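Local coordinates for protein oxidoreductase (Azotobacter vinelandii, PDB 7D5M) that binds NAD and, as a homolog of inositol dehydrogenase, probably oxidises a sugar-like or polyol substrate with NAD+ as hydride acceptor, at residues 37-42 against 339-344; 135-140 against 358-363; 145-150 against 327-332; 266-271 against 285-290; 304-309 against 319-324. All coordinates share one frame; numbering follows the deposited sequence.

Contact 1 of 5, residues 37-42 against 339-344; sequences QSFALV and RFAMAM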
# COMPACT_ATOMS: atom_id res chain seq x y z
N GLN A 37 -17.66 -24.12 -21.69
CA GLN A 37 -18.13 -24.79 -22.93
C GLN A 37 -17.78 -23.95 -24.16
O GLN A 37 -18.55 -24.01 -25.15
CB GLN A 37 -19.65 -25.02 -22.86
CG GLN A 37 -20.16 -25.60 -21.55
CD GLN A 37 -21.66 -25.79 -21.55
OE1 GLN A 37 -22.18 -26.71 -22.15
NE2 GLN A 37 -22.37 -24.89 -20.87
N SER A 38 -16.68 -23.18 -24.16
CA SER A 38 -16.31 -22.30 -25.31
C SER A 38 -15.68 -23.13 -26.43
O SER A 38 -16.15 -23.05 -27.60
CB SER A 38 -15.39 -21.18 -24.89
OG SER A 38 -16.09 -20.22 -24.11
N PHE A 39 -14.64 -23.89 -26.09
CA PHE A 39 -13.86 -24.73 -27.02
C PHE A 39 -13.75 -26.15 -26.45
O PHE A 39 -13.81 -26.32 -25.20
CB PHE A 39 -12.45 -24.16 -27.23
CG PHE A 39 -12.41 -22.82 -27.92
CD1 PHE A 39 -12.65 -21.65 -27.23
CD2 PHE A 39 -12.14 -22.74 -29.28
CE1 PHE A 39 -12.62 -20.43 -27.87
CE2 PHE A 39 -12.09 -21.51 -29.92
CZ PHE A 39 -12.35 -20.36 -29.22
N ALA A 40 -13.57 -27.13 -27.33
CA ALA A 40 -13.23 -28.52 -26.99
C ALA A 40 -11.90 -28.88 -27.66
O ALA A 40 -11.81 -28.77 -28.90
CB ALA A 40 -14.34 -29.45 -27.44
N LEU A 41 -10.92 -29.30 -26.86
CA LEU A 41 -9.58 -29.69 -27.35
C LEU A 41 -9.64 -31.12 -27.88
O LEU A 41 -9.68 -32.08 -27.06
CB LEU A 41 -8.55 -29.56 -26.23
CG LEU A 41 -7.12 -29.91 -26.63
CD1 LEU A 41 -6.61 -28.94 -27.69
CD2 LEU A 41 -6.21 -29.92 -25.42
N VAL A 42 -9.66 -31.27 -29.20
CA VAL A 42 -9.87 -32.59 -29.86
C VAL A 42 -8.61 -33.01 -30.63
O VAL A 42 -8.58 -34.17 -31.08
CB VAL A 42 -11.12 -32.57 -30.77
CG1 VAL A 42 -12.36 -32.27 -29.95
CG2 VAL A 42 -10.98 -31.58 -31.91
N ARG A 339 -15.23 -14.65 -25.95
CA ARG A 339 -15.53 -13.68 -27.03
C ARG A 339 -14.99 -14.22 -28.35
O ARG A 339 -15.68 -14.09 -29.39
CB ARG A 339 -14.96 -12.30 -26.69
CG ARG A 339 -15.69 -11.60 -25.56
CD ARG A 339 -15.02 -10.27 -25.29
NE ARG A 339 -15.78 -9.38 -24.44
CZ ARG A 339 -15.92 -9.50 -23.13
NH1 ARG A 339 -15.37 -10.54 -22.51
NH2 ARG A 339 -16.62 -8.61 -22.45
N PHE A 340 -13.79 -14.80 -28.33
CA PHE A 340 -13.22 -15.47 -29.53
C PHE A 340 -14.23 -16.51 -30.05
O PHE A 340 -14.52 -16.51 -31.26
CB PHE A 340 -11.87 -16.12 -29.27
CG PHE A 340 -10.75 -15.19 -28.88
CD1 PHE A 340 -10.73 -13.87 -29.29
CD2 PHE A 340 -9.68 -15.66 -28.12
CE1 PHE A 340 -9.69 -13.02 -28.93
CE2 PHE A 340 -8.64 -14.81 -27.77
CZ PHE A 340 -8.64 -13.50 -28.19
N ALA A 341 -14.74 -17.38 -29.17
CA ALA A 341 -15.69 -18.46 -29.53
C ALA A 341 -16.97 -17.83 -30.10
O ALA A 341 -17.45 -18.29 -31.14
CB ALA A 341 -15.97 -19.34 -28.33
N MET A 342 -17.52 -16.81 -29.45
CA MET A 342 -18.77 -16.16 -29.95
C MET A 342 -18.52 -15.57 -31.35
O MET A 342 -19.42 -15.69 -32.21
CB MET A 342 -19.25 -15.07 -29.01
CG MET A 342 -19.79 -15.63 -27.71
SD MET A 342 -20.35 -14.35 -26.58
CE MET A 342 -21.95 -13.94 -27.30
N ALA A 343 -17.36 -14.96 -31.59
CA ALA A 343 -17.02 -14.30 -32.87
C ALA A 343 -16.90 -15.37 -33.96
O ALA A 343 -17.41 -15.15 -35.09
CB ALA A 343 -15.75 -13.49 -32.73
N MET A 344 -16.23 -16.48 -33.66
CA MET A 344 -16.02 -17.59 -34.61
C MET A 344 -17.38 -18.18 -34.98
O MET A 344 -17.67 -18.35 -36.20
CB MET A 344 -15.12 -18.66 -34.00
CG MET A 344 -13.71 -18.17 -33.81
SD MET A 344 -12.72 -19.36 -32.90
CE MET A 344 -11.21 -18.42 -32.67
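Phe39 reaches from the start of strand 39-45 to helix 329-349 and meets it chiefly at Ala341 and Met344. Its CG stands anti to its own carbonyl carbon (chi1 -65°), which carries the ring to the helix although the side chain sets out in another direction. Beyond CB and CG, contact begins at CD1, at the margin of the Ala341 methyl, and tightens at Phe39 CE1, 3.6 Å from Ala341 CB. The tip, Phe39 CZ, lies 3.8 Å from Ala341 N and as near the Met344 sulfur, with Phe340 CB farther off. On the other flank, Phe39 CE2 is 3.7 Å from Met344 SD; the sulfur sits at the ring edge, 78° off the normal, in a Met-aromatic contact. Ser38 adds its CB, 3.9 Å from Ala341 CB. Segments 39-42 and 339-344 have perpendicular axes, 10.9 Å apart at closest. Ile12 of strand 12-16 touches both Phe39 and Ala341, while Met344 also touches His110 and Val112 of strand 110-113, so helix 329-349 lies against the parallel Rossmann sheet.

Contact 2 of 5, residues 135-140 against 358-363; sequences NRVVGV and LRYPDI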
# COMPACT_ATOMS: atom_id res chain seq x y z
N ASN A 135 -12.36 -14.75 -44.44
CA ASN A 135 -13.47 -14.43 -43.52
C ASN A 135 -13.24 -15.19 -42.21
O ASN A 135 -14.18 -15.82 -41.71
CB ASN A 135 -14.83 -14.76 -44.16
CG ASN A 135 -15.99 -14.18 -43.38
OD1 ASN A 135 -15.85 -13.17 -42.71
ND2 ASN A 135 -17.15 -14.81 -43.48
N ARG A 136 -12.00 -15.18 -41.71
CA ARG A 136 -11.63 -15.88 -40.47
C ARG A 136 -11.42 -14.84 -39.36
O ARG A 136 -10.96 -13.73 -39.66
CB ARG A 136 -10.36 -16.73 -40.65
CG ARG A 136 -10.42 -17.77 -41.76
CD ARG A 136 -11.45 -18.87 -41.56
NE ARG A 136 -12.82 -18.44 -41.84
CZ ARG A 136 -13.92 -19.13 -41.54
NH1 ARG A 136 -13.82 -20.33 -40.99
NH2 ARG A 136 -15.11 -18.62 -41.81
N VAL A 137 -11.79 -15.22 -38.15
CA VAL A 137 -11.44 -14.49 -36.90
C VAL A 137 -9.99 -14.83 -36.55
O VAL A 137 -9.64 -16.01 -36.61
CB VAL A 137 -12.39 -14.88 -35.76
CG1 VAL A 137 -11.97 -14.26 -34.44
CG2 VAL A 137 -13.83 -14.53 -36.09
N VAL A 138 -9.18 -13.82 -36.24
CA VAL A 138 -7.84 -14.02 -35.62
C VAL A 138 -7.86 -13.29 -34.27
O VAL A 138 -7.79 -12.05 -34.27
CB VAL A 138 -6.69 -13.54 -36.52
CG1 VAL A 138 -5.34 -13.68 -35.82
CG2 VAL A 138 -6.66 -14.30 -37.84
N GLY A 139 -7.97 -14.02 -33.17
CA GLY A 139 -7.75 -13.45 -31.83
C GLY A 139 -6.27 -13.32 -31.56
O GLY A 139 -5.50 -14.14 -32.08
N VAL A 140 -5.87 -12.32 -30.77
CA VAL A 140 -4.47 -12.17 -30.30
C VAL A 140 -4.51 -12.07 -28.77
O VAL A 140 -5.34 -11.32 -28.24
CB VAL A 140 -3.77 -10.98 -30.98
CG1 VAL A 140 -2.35 -10.81 -30.50
CG2 VAL A 140 -3.80 -11.12 -32.49
N LEU A 358 -19.17 -7.21 -30.67
CA LEU A 358 -18.08 -7.92 -29.94
C LEU A 358 -16.80 -7.09 -30.02
O LEU A 358 -16.44 -6.63 -31.12
CB LEU A 358 -17.85 -9.31 -30.53
CG LEU A 358 -18.93 -10.34 -30.24
CD1 LEU A 358 -18.71 -11.59 -31.08
CD2 LEU A 358 -18.97 -10.69 -28.75
N ARG A 359 -16.15 -6.91 -28.87
CA ARG A 359 -14.84 -6.22 -28.73
C ARG A 359 -13.84 -7.23 -28.20
O ARG A 359 -14.04 -7.75 -27.09
CB ARG A 359 -14.94 -5.05 -27.75
CG ARG A 359 -15.97 -4.00 -28.13
CD ARG A 359 -15.48 -3.01 -29.18
NE ARG A 359 -16.56 -2.11 -29.58
CZ ARG A 359 -17.49 -2.39 -30.49
NH1 ARG A 359 -17.50 -3.56 -31.11
NH2 ARG A 359 -18.42 -1.50 -30.78
N TYR A 360 -12.77 -7.48 -28.94
CA TYR A 360 -11.67 -8.36 -28.48
C TYR A 360 -10.41 -8.00 -29.26
O TYR A 360 -10.48 -7.43 -30.35
CB TYR A 360 -12.06 -9.83 -28.63
CG TYR A 360 -12.49 -10.20 -30.02
CD1 TYR A 360 -11.57 -10.61 -30.97
CD2 TYR A 360 -13.82 -10.08 -30.41
CE1 TYR A 360 -11.96 -10.92 -32.27
CE2 TYR A 360 -14.22 -10.39 -31.70
CZ TYR A 360 -13.29 -10.82 -32.63
OH TYR A 360 -13.71 -11.12 -33.89
N PRO A 361 -9.23 -8.35 -28.71
CA PRO A 361 -7.97 -8.15 -29.43
C PRO A 361 -7.95 -9.05 -30.66
O PRO A 361 -8.05 -10.26 -30.53
CB PRO A 361 -6.86 -8.51 -28.43
CG PRO A 361 -7.55 -8.83 -27.13
CD PRO A 361 -9.04 -8.94 -27.38
N ASP A 362 -7.83 -8.44 -31.83
CA ASP A 362 -8.08 -9.12 -33.12
C ASP A 362 -6.87 -8.92 -34.04
O ASP A 362 -5.81 -8.46 -33.60
CB ASP A 362 -9.37 -8.59 -33.74
CG ASP A 362 -9.38 -7.10 -34.03
OD1 ASP A 362 -8.31 -6.45 -33.88
OD2 ASP A 362 -10.46 -6.59 -34.37
N ILE A 363 -7.05 -9.28 -35.31
CA ILE A 363 -5.98 -9.19 -36.34
C ILE A 363 -5.43 -7.76 -36.36
O ILE A 363 -4.21 -7.59 -36.48
CB ILE A 363 -6.52 -9.65 -37.71
CG1 ILE A 363 -5.41 -9.76 -38.74
CG2 ILE A 363 -7.65 -8.74 -38.19
CD1 ILE A 363 -4.35 -10.81 -38.42
O HOH W 1 -9.75 -10.87 -36.40
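Tyr360 opens the contact, its hydroxyl end against Val137: Tyr360 OH is 3.6 Å from Val137 CG1, with the ring carbons CE1 and CZ a little farther from the same methyl. The ring gets there with CG between the backbone N and the carbonyl carbon (chi1 55°), and valine and tyrosine side chains meet at a slant. Pro361 follows and gives the segment its one direct hydrogen bond to strand 138-140: Val140 N donates to Pro361 O over 3.0 Å, fairly straight at 162°, though it arrives from above the carbonyl plane. The proline ring rests on the strand, with Pro361 CB 3.2 Å from Val140 O. Asp362 sets its CA 3.2 Å from Val138 O in a CA-H...O contact; its carboxylate turns elsewhere, capping Ala365 N at the start of helix 363-381. Val140 CG2 packs on the carbonyl oxygen of Asp362, at 3.5 Å. Ile363, the first helical residue, sets CD1 4.0 Å from Val138 CG1. A water accepts from Val138 N at 3.0 Å and, weakly, from Ile363 N, bridging the two backbones. Strand 138-140 is the last of the parallel Rossmann sheet within the chain, and the loop between helices 352-357 and 363-381 passes across it, nearly at right angles; helix 329-349 touches Tyr360 and Pro361, and Leu105 of helix 97-106 and Ala131 of helix 121-133 touch Val138.

Contact 3 of 5, residues 145-150 against 327-332; sequences AGHQLI and EGLFEA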
# COMPACT_ATOMS: atom_id res chain seq x y z
N ALA A 145 -6.17 -7.43 -21.27
CA ALA A 145 -7.31 -6.62 -21.75
C ALA A 145 -8.64 -7.29 -21.36
O ALA A 145 -9.70 -6.63 -21.49
CB ALA A 145 -7.18 -6.44 -23.24
N GLY A 146 -8.60 -8.54 -20.91
CA GLY A 146 -9.77 -9.27 -20.40
C GLY A 146 -10.22 -8.82 -19.02
O GLY A 146 -11.33 -9.21 -18.60
N HIS A 147 -9.39 -8.08 -18.28
CA HIS A 147 -9.75 -7.59 -16.92
C HIS A 147 -10.86 -6.54 -17.04
O HIS A 147 -10.67 -5.56 -17.80
CB HIS A 147 -8.53 -7.08 -16.17
CG HIS A 147 -7.70 -8.18 -15.59
ND1 HIS A 147 -6.41 -8.43 -16.00
CD2 HIS A 147 -7.98 -9.10 -14.65
CE1 HIS A 147 -5.93 -9.46 -15.33
NE2 HIS A 147 -6.87 -9.88 -14.50
N GLN A 148 -11.97 -6.74 -16.31
CA GLN A 148 -13.17 -5.86 -16.34
C GLN A 148 -12.78 -4.39 -16.21
O GLN A 148 -13.44 -3.54 -16.86
CB GLN A 148 -14.13 -6.21 -15.19
CG GLN A 148 -14.87 -7.54 -15.37
CD GLN A 148 -14.12 -8.75 -14.86
OE1 GLN A 148 -13.05 -9.10 -15.37
NE2 GLN A 148 -14.71 -9.44 -13.90
N LEU A 149 -11.79 -4.04 -15.38
CA LEU A 149 -11.58 -2.61 -15.07
C LEU A 149 -10.90 -1.89 -16.24
O LEU A 149 -10.89 -0.65 -16.22
CB LEU A 149 -10.80 -2.46 -13.76
CG LEU A 149 -11.63 -2.76 -12.52
CD1 LEU A 149 -10.74 -2.74 -11.29
CD2 LEU A 149 -12.79 -1.78 -12.37
N ILE A 150 -10.38 -2.62 -17.24
CA ILE A 150 -9.88 -1.99 -18.49
C ILE A 150 -11.08 -1.36 -19.21
O ILE A 150 -10.97 -0.19 -19.63
CB ILE A 150 -9.08 -2.96 -19.37
CG1 ILE A 150 -7.94 -3.64 -18.61
CG2 ILE A 150 -8.58 -2.26 -20.62
CD1 ILE A 150 -6.98 -2.67 -17.94
N GLU A 327 -10.54 -12.03 -8.50
CA GLU A 327 -10.32 -12.70 -9.80
C GLU A 327 -8.85 -12.48 -10.20
O GLU A 327 -8.13 -11.67 -9.54
CB GLU A 327 -11.31 -12.18 -10.84
CG GLU A 327 -12.73 -12.64 -10.54
CD GLU A 327 -13.76 -12.35 -11.61
OE1 GLU A 327 -13.38 -11.82 -12.68
OE2 GLU A 327 -14.94 -12.69 -11.38
N GLY A 328 -8.38 -13.22 -11.20
CA GLY A 328 -6.98 -13.14 -11.63
C GLY A 328 -6.85 -13.20 -13.13
O GLY A 328 -7.86 -13.06 -13.84
N LEU A 329 -5.64 -13.41 -13.61
CA LEU A 329 -5.35 -13.36 -15.06
C LEU A 329 -6.08 -14.49 -15.79
O LEU A 329 -6.36 -14.33 -16.99
CB LEU A 329 -3.83 -13.42 -15.27
CG LEU A 329 -3.36 -13.28 -16.72
CD1 LEU A 329 -3.79 -11.95 -17.32
CD2 LEU A 329 -1.84 -13.41 -16.80
N PHE A 330 -6.42 -15.60 -15.13
CA PHE A 330 -7.16 -16.70 -15.79
C PHE A 330 -8.56 -16.22 -16.19
O PHE A 330 -9.05 -16.61 -17.26
CB PHE A 330 -7.18 -17.98 -14.95
CG PHE A 330 -5.85 -18.68 -14.95
CD1 PHE A 330 -5.53 -19.62 -15.91
CD2 PHE A 330 -4.89 -18.38 -13.98
CE1 PHE A 330 -4.30 -20.26 -15.91
CE2 PHE A 330 -3.66 -19.01 -13.98
CZ PHE A 330 -3.36 -19.94 -14.95
N GLU A 331 -9.18 -15.37 -15.36
CA GLU A 331 -10.51 -14.80 -15.68
C GLU A 331 -10.37 -13.87 -16.90
O GLU A 331 -11.20 -13.96 -17.81
CB GLU A 331 -11.10 -14.07 -14.48
CG GLU A 331 -11.72 -15.02 -13.48
CD GLU A 331 -10.74 -15.98 -12.81
OE1 GLU A 331 -10.84 -17.21 -13.07
OE2 GLU A 331 -9.87 -15.49 -12.06
N ALA A 332 -9.36 -13.00 -16.89
CA ALA A 332 -9.08 -12.08 -18.01
C ALA A 332 -8.96 -12.91 -19.30
O ALA A 332 -9.60 -12.57 -20.32
CB ALA A 332 -7.82 -11.29 -17.74
O HOH W 2 -11.34 -10.61 -13.95
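The His147 ring carries the Ala332 methyl on one face: Ala332 CB stands 3.5 Å from the ring centroid and only 6° off the normal, a well-centred CH-pi contact. Obliquely to the ring lie Leu329 CA and Gly328 O, and His147 CE1 meets Leu329 CD1 at 3.8 Å. The Gln148 chain bends at chi2 to bring its amide to the Glu327 carboxylate, their planes 46° apart. Gln148 NE2 donates to Glu327 OE1 over 3.0 Å, almost straight at 173° and in the amide plane, but reaches the oxygen from above the carboxylate plane. A water donates to both Gln148 OE1 and Glu327 OE1. Asp319 also accepts from Gln148 NE2, and Arg320 N binds Glu327 OE2, so this buried carboxylate is gripped at both oxygens. Gly146 CA makes a CA-H...O contact with Ala332 O, 3.3 Å. This is a junction of two helix starts: Gly328 sits at the N-cap position of helix 329-349, its N donating to Glu331 OE2, against the turn leading into helix 148-158.

Contact 4 of 5, residues 266-271 against 285-290; sequences GSMHGQ and WDEHPN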
# COMPACT_ATOMS: atom_id res chain seq x y z
N GLY A 266 14.16 -6.87 -8.87
CA GLY A 266 13.25 -6.87 -7.72
C GLY A 266 11.78 -6.75 -8.12
O GLY A 266 10.92 -7.09 -7.29
N SER A 267 11.49 -6.29 -9.34
CA SER A 267 10.10 -6.14 -9.83
C SER A 267 9.54 -7.52 -10.21
O SER A 267 10.15 -8.22 -11.03
CB SER A 267 9.99 -5.19 -10.98
OG SER A 267 8.64 -5.15 -11.45
N MET A 268 8.38 -7.85 -9.66
CA MET A 268 7.67 -9.13 -9.90
C MET A 268 6.96 -9.10 -11.26
O MET A 268 6.77 -10.17 -11.86
CB MET A 268 6.66 -9.38 -8.78
CG MET A 268 7.32 -9.74 -7.46
SD MET A 268 8.33 -11.24 -7.58
CE MET A 268 7.11 -12.41 -8.15
N HIS A 269 6.57 -7.93 -11.76
CA HIS A 269 5.88 -7.81 -13.07
C HIS A 269 5.89 -6.36 -13.51
O HIS A 269 6.46 -6.07 -14.57
CB HIS A 269 4.46 -8.39 -12.99
CG HIS A 269 4.18 -9.44 -14.02
ND1 HIS A 269 3.08 -9.39 -14.84
CD2 HIS A 269 4.85 -10.57 -14.34
CE1 HIS A 269 3.08 -10.45 -15.63
NE2 HIS A 269 4.17 -11.18 -15.35
N GLY A 270 5.27 -5.49 -12.71
CA GLY A 270 5.37 -4.03 -12.89
C GLY A 270 4.74 -3.60 -14.19
O GLY A 270 5.33 -2.75 -14.87
N GLN A 271 3.60 -4.18 -14.57
CA GLN A 271 2.83 -3.66 -15.73
C GLN A 271 1.82 -2.64 -15.20
O GLN A 271 0.92 -3.02 -14.47
CB GLN A 271 2.13 -4.76 -16.52
CG GLN A 271 1.47 -4.20 -17.76
CD GLN A 271 0.60 -5.16 -18.54
OE1 GLN A 271 0.07 -4.81 -19.58
NE2 GLN A 271 0.45 -6.38 -18.03
N TRP A 285 -2.66 -1.54 -12.41
CA TRP A 285 -1.44 -2.33 -12.15
C TRP A 285 -1.81 -3.81 -12.24
O TRP A 285 -2.73 -4.24 -11.52
CB TRP A 285 -0.90 -1.94 -10.77
CG TRP A 285 0.28 -2.71 -10.29
CD1 TRP A 285 1.17 -3.43 -11.03
CD2 TRP A 285 0.74 -2.77 -8.94
NE1 TRP A 285 2.15 -3.95 -10.23
CE2 TRP A 285 1.91 -3.57 -8.93
CE3 TRP A 285 0.28 -2.23 -7.73
CZ2 TRP A 285 2.61 -3.85 -7.76
CZ3 TRP A 285 0.98 -2.52 -6.58
CH2 TRP A 285 2.12 -3.31 -6.59
N ASP A 286 -1.16 -4.57 -13.13
CA ASP A 286 -1.61 -5.94 -13.49
C ASP A 286 -1.53 -6.87 -12.27
O ASP A 286 -2.30 -7.85 -12.24
CB ASP A 286 -0.82 -6.49 -14.68
CG ASP A 286 0.65 -6.83 -14.44
OD1 ASP A 286 1.26 -6.25 -13.53
OD2 ASP A 286 1.17 -7.67 -15.21
N GLU A 287 -0.67 -6.59 -11.29
CA GLU A 287 -0.46 -7.51 -10.14
C GLU A 287 -1.64 -7.39 -9.17
O GLU A 287 -1.81 -8.27 -8.32
CB GLU A 287 0.87 -7.23 -9.45
CG GLU A 287 2.07 -7.54 -10.33
CD GLU A 287 3.38 -7.15 -9.69
OE1 GLU A 287 3.71 -7.70 -8.62
OE2 GLU A 287 4.03 -6.24 -10.23
N HIS A 288 -2.39 -6.29 -9.26
CA HIS A 288 -3.60 -6.04 -8.45
C HIS A 288 -4.71 -5.63 -9.40
O HIS A 288 -5.16 -4.50 -9.39
CB HIS A 288 -3.26 -5.03 -7.36
CG HIS A 288 -2.20 -5.56 -6.46
ND1 HIS A 288 -2.45 -6.54 -5.54
CD2 HIS A 288 -0.87 -5.33 -6.41
CE1 HIS A 288 -1.34 -6.85 -4.91
NE2 HIS A 288 -0.35 -6.12 -5.42
N PRO A 289 -5.19 -6.57 -10.24
CA PRO A 289 -6.01 -6.21 -11.40
C PRO A 289 -7.45 -5.86 -11.05
O PRO A 289 -8.13 -5.32 -11.90
CB PRO A 289 -5.96 -7.50 -12.23
CG PRO A 289 -5.91 -8.58 -11.19
CD PRO A 289 -4.99 -8.02 -10.12
N ASN A 290 -7.87 -6.11 -9.81
CA ASN A 290 -9.27 -5.91 -9.35
C ASN A 290 -9.49 -4.50 -8.80
O ASN A 290 -10.61 -4.25 -8.36
CB ASN A 290 -9.64 -6.97 -8.31
CG ASN A 290 -9.42 -8.36 -8.86
OD1 ASN A 290 -9.92 -8.69 -9.93
ND2 ASN A 290 -8.65 -9.17 -8.13
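Two loops at the ends of neighbouring strands of the large mixed sheet meet here, one leading into strand 271-277, the other a type I turn, Trp285 to His288, after antiparallel strand 280-285. Asp286 CG lies between its backbone N and carbonyl carbon (chi1 70°), which turns the carboxylate to His269 and Gln271. His269 ND1 donates to Asp286 OD2 over 2.6 Å, with the oxygen in the ring plane and met on its syn side, somewhat out of the carboxylate plane. Gln271 NE2 reaches the same oxygen at 3.2 Å from above the carboxylate plane, and Gln271 N donates to Asp286 OD1. The backbones pair too: Asp286 N to Gln271 O, 2.9 Å. Glu287 OE2 takes Gly270 N at 2.9 Å and Trp285 NE1 at 3.0 Å, from opposite faces of its plane. His269 also meets His325 of the second subunit, ring edge-to-face. Two buried carboxylates are thus met by five N-H groups, and the short Asp286 bond fixes the rotation of the His269 imidazole.

Contact 5 of 5, residues 304-309 against 319-324; sequences LERGMG and DRIGAG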
# COMPACT_ATOMS: atom_id res chain seq x y z
N LEU A 304 -11.51 2.22 -7.44
CA LEU A 304 -12.69 1.53 -7.99
C LEU A 304 -12.41 0.03 -7.90
O LEU A 304 -11.30 -0.38 -8.26
CB LEU A 304 -12.93 1.94 -9.44
CG LEU A 304 -12.92 3.44 -9.72
CD1 LEU A 304 -13.37 3.70 -11.15
CD2 LEU A 304 -13.79 4.21 -8.75
N GLU A 305 -13.40 -0.74 -7.46
CA GLU A 305 -13.29 -2.19 -7.22
C GLU A 305 -14.10 -2.96 -8.25
O GLU A 305 -15.26 -2.58 -8.50
CB GLU A 305 -13.78 -2.53 -5.81
CG GLU A 305 -12.78 -2.15 -4.74
CD GLU A 305 -11.76 -3.22 -4.37
OE1 GLU A 305 -11.86 -4.34 -4.89
OE2 GLU A 305 -10.87 -2.91 -3.54
N ARG A 306 -13.52 -4.03 -8.78
CA ARG A 306 -14.23 -5.01 -9.64
C ARG A 306 -15.54 -5.41 -8.97
O ARG A 306 -15.55 -5.69 -7.74
CB ARG A 306 -13.37 -6.26 -9.83
CG ARG A 306 -13.90 -7.25 -10.85
CD ARG A 306 -13.27 -8.62 -10.66
NE ARG A 306 -13.59 -9.23 -9.38
CZ ARG A 306 -14.77 -9.77 -9.06
NH1 ARG A 306 -15.78 -9.75 -9.92
NH2 ARG A 306 -14.94 -10.31 -7.86
N GLY A 307 -16.62 -5.47 -9.75
CA GLY A 307 -17.89 -6.06 -9.30
C GLY A 307 -18.81 -5.08 -8.58
O GLY A 307 -19.92 -5.50 -8.20
N MET A 308 -18.43 -3.82 -8.41
CA MET A 308 -19.27 -2.86 -7.64
C MET A 308 -20.29 -2.17 -8.56
O MET A 308 -19.99 -1.91 -9.73
CB MET A 308 -18.41 -1.83 -6.92
CG MET A 308 -17.63 -2.42 -5.76
SD MET A 308 -18.67 -3.14 -4.46
CE MET A 308 -19.19 -1.65 -3.62
N GLY A 309 -21.45 -1.83 -7.99
CA GLY A 309 -22.60 -1.29 -8.73
C GLY A 309 -22.36 0.09 -9.33
O GLY A 309 -23.10 0.46 -10.26
N ASP A 319 -18.24 -10.47 -14.57
CA ASP A 319 -18.03 -10.88 -13.15
C ASP A 319 -18.46 -12.35 -13.00
O ASP A 319 -19.59 -12.68 -13.39
CB ASP A 319 -18.76 -9.98 -12.17
CG ASP A 319 -18.18 -8.58 -12.08
OD1 ASP A 319 -16.96 -8.42 -12.30
OD2 ASP A 319 -18.97 -7.65 -11.80
N ARG A 320 -17.57 -13.19 -12.47
CA ARG A 320 -17.83 -14.64 -12.24
C ARG A 320 -18.08 -14.90 -10.76
O ARG A 320 -18.60 -15.98 -10.42
CB ARG A 320 -16.65 -15.47 -12.75
CG ARG A 320 -16.46 -15.36 -14.26
CD ARG A 320 -15.04 -15.67 -14.71
NE ARG A 320 -14.90 -15.37 -16.12
CZ ARG A 320 -15.20 -16.21 -17.11
NH1 ARG A 320 -15.61 -17.44 -16.86
NH2 ARG A 320 -15.05 -15.83 -18.37
N ILE A 321 -17.75 -13.94 -9.90
CA ILE A 321 -18.06 -14.01 -8.45
C ILE A 321 -18.18 -12.57 -7.92
O ILE A 321 -17.67 -11.65 -8.56
CB ILE A 321 -16.99 -14.85 -7.72
CG1 ILE A 321 -17.45 -15.24 -6.31
CG2 ILE A 321 -15.65 -14.13 -7.76
CD1 ILE A 321 -16.66 -16.36 -5.68
N GLY A 322 -18.85 -12.42 -6.78
CA GLY A 322 -19.15 -11.12 -6.16
C GLY A 322 -17.91 -10.32 -5.85
O GLY A 322 -16.83 -10.91 -5.61
N ALA A 323 -18.06 -9.00 -5.84
CA ALA A 323 -17.03 -8.01 -5.45
C ALA A 323 -16.35 -8.45 -4.15
O ALA A 323 -17.05 -9.00 -3.27
CB ALA A 323 -17.68 -6.66 -5.28
N GLY A 324 -15.04 -8.22 -4.06
CA GLY A 324 -14.24 -8.54 -2.86
C GLY A 324 -13.54 -9.89 -2.96
O GLY A 324 -12.51 -10.06 -2.31
O HOH W 3 -13.64 -6.36 -5.98
O HOH W 4 -16.26 -5.81 -12.51
O HOH W 5 -20.45 -8.02 -7.04
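Arg306 sends its guanidinium into the bend of 319-324, where its two terminal nitrogens find several acceptors. Its chain runs extended from the backbone, then bends at chi3 (64°), bringing both to Ile321 O: Arg306 NH1 at 3.0 Å and nearly along that carbonyl, Arg306 NH2 at 3.1 Å from above its plane. Arg306 NH2 also reaches Gly322 O and, beyond the segments, His325 O. Arg306 NH1 makes a salt bridge with Asp319 OD1, 3.0 Å, a weak hydrogen bond at 136°, with guanidinium and carboxylate planes 80° apart. Asp319 OD1 receives two further donors, Gln148 NE2 and a water that accepts from Gly307 N. Two more waters bridge the segments: one donates to Glu305 OE1 and Arg306 O and accepts from Gly324 N, 3.0 Å away; another joins Gly307 O to Ala323 N, 2.8 Å from each. Apolar contact is slight, Met308 SD lying 3.7 Å from Ala323 CB. Met268 of the second subunit packs on Met308 and Ala323. One buried cation thus gathers carbonyls of 319-324, and the charge of Asp319 probably offsets part of that of Arg306, while water takes up backbone groups of the type II turn from Glu305 to Met308.

In the fold
From the N terminus, the chain leaves strand 39-45 and closes its longest loop when helix 329-349 returns to it in contact 1. Contact 2 crosses that loop, opening at strand 138-140 and closing beyond the helix at 358-363; the two touch through Phe340 and Gly139, and both bring C-terminal elements to the Rossmann sheet. Contact 3, from 145-150 to the start of helix 329-349, nests within both. Inside it lie contacts 4 and 5 in series, each closing a short loop at the mixed sheet. Asn290 joins contact 4 to contacts 3 and 5, and Gln148 with Glu327 joins contact 3 to contact 5; all three also touch the second subunit.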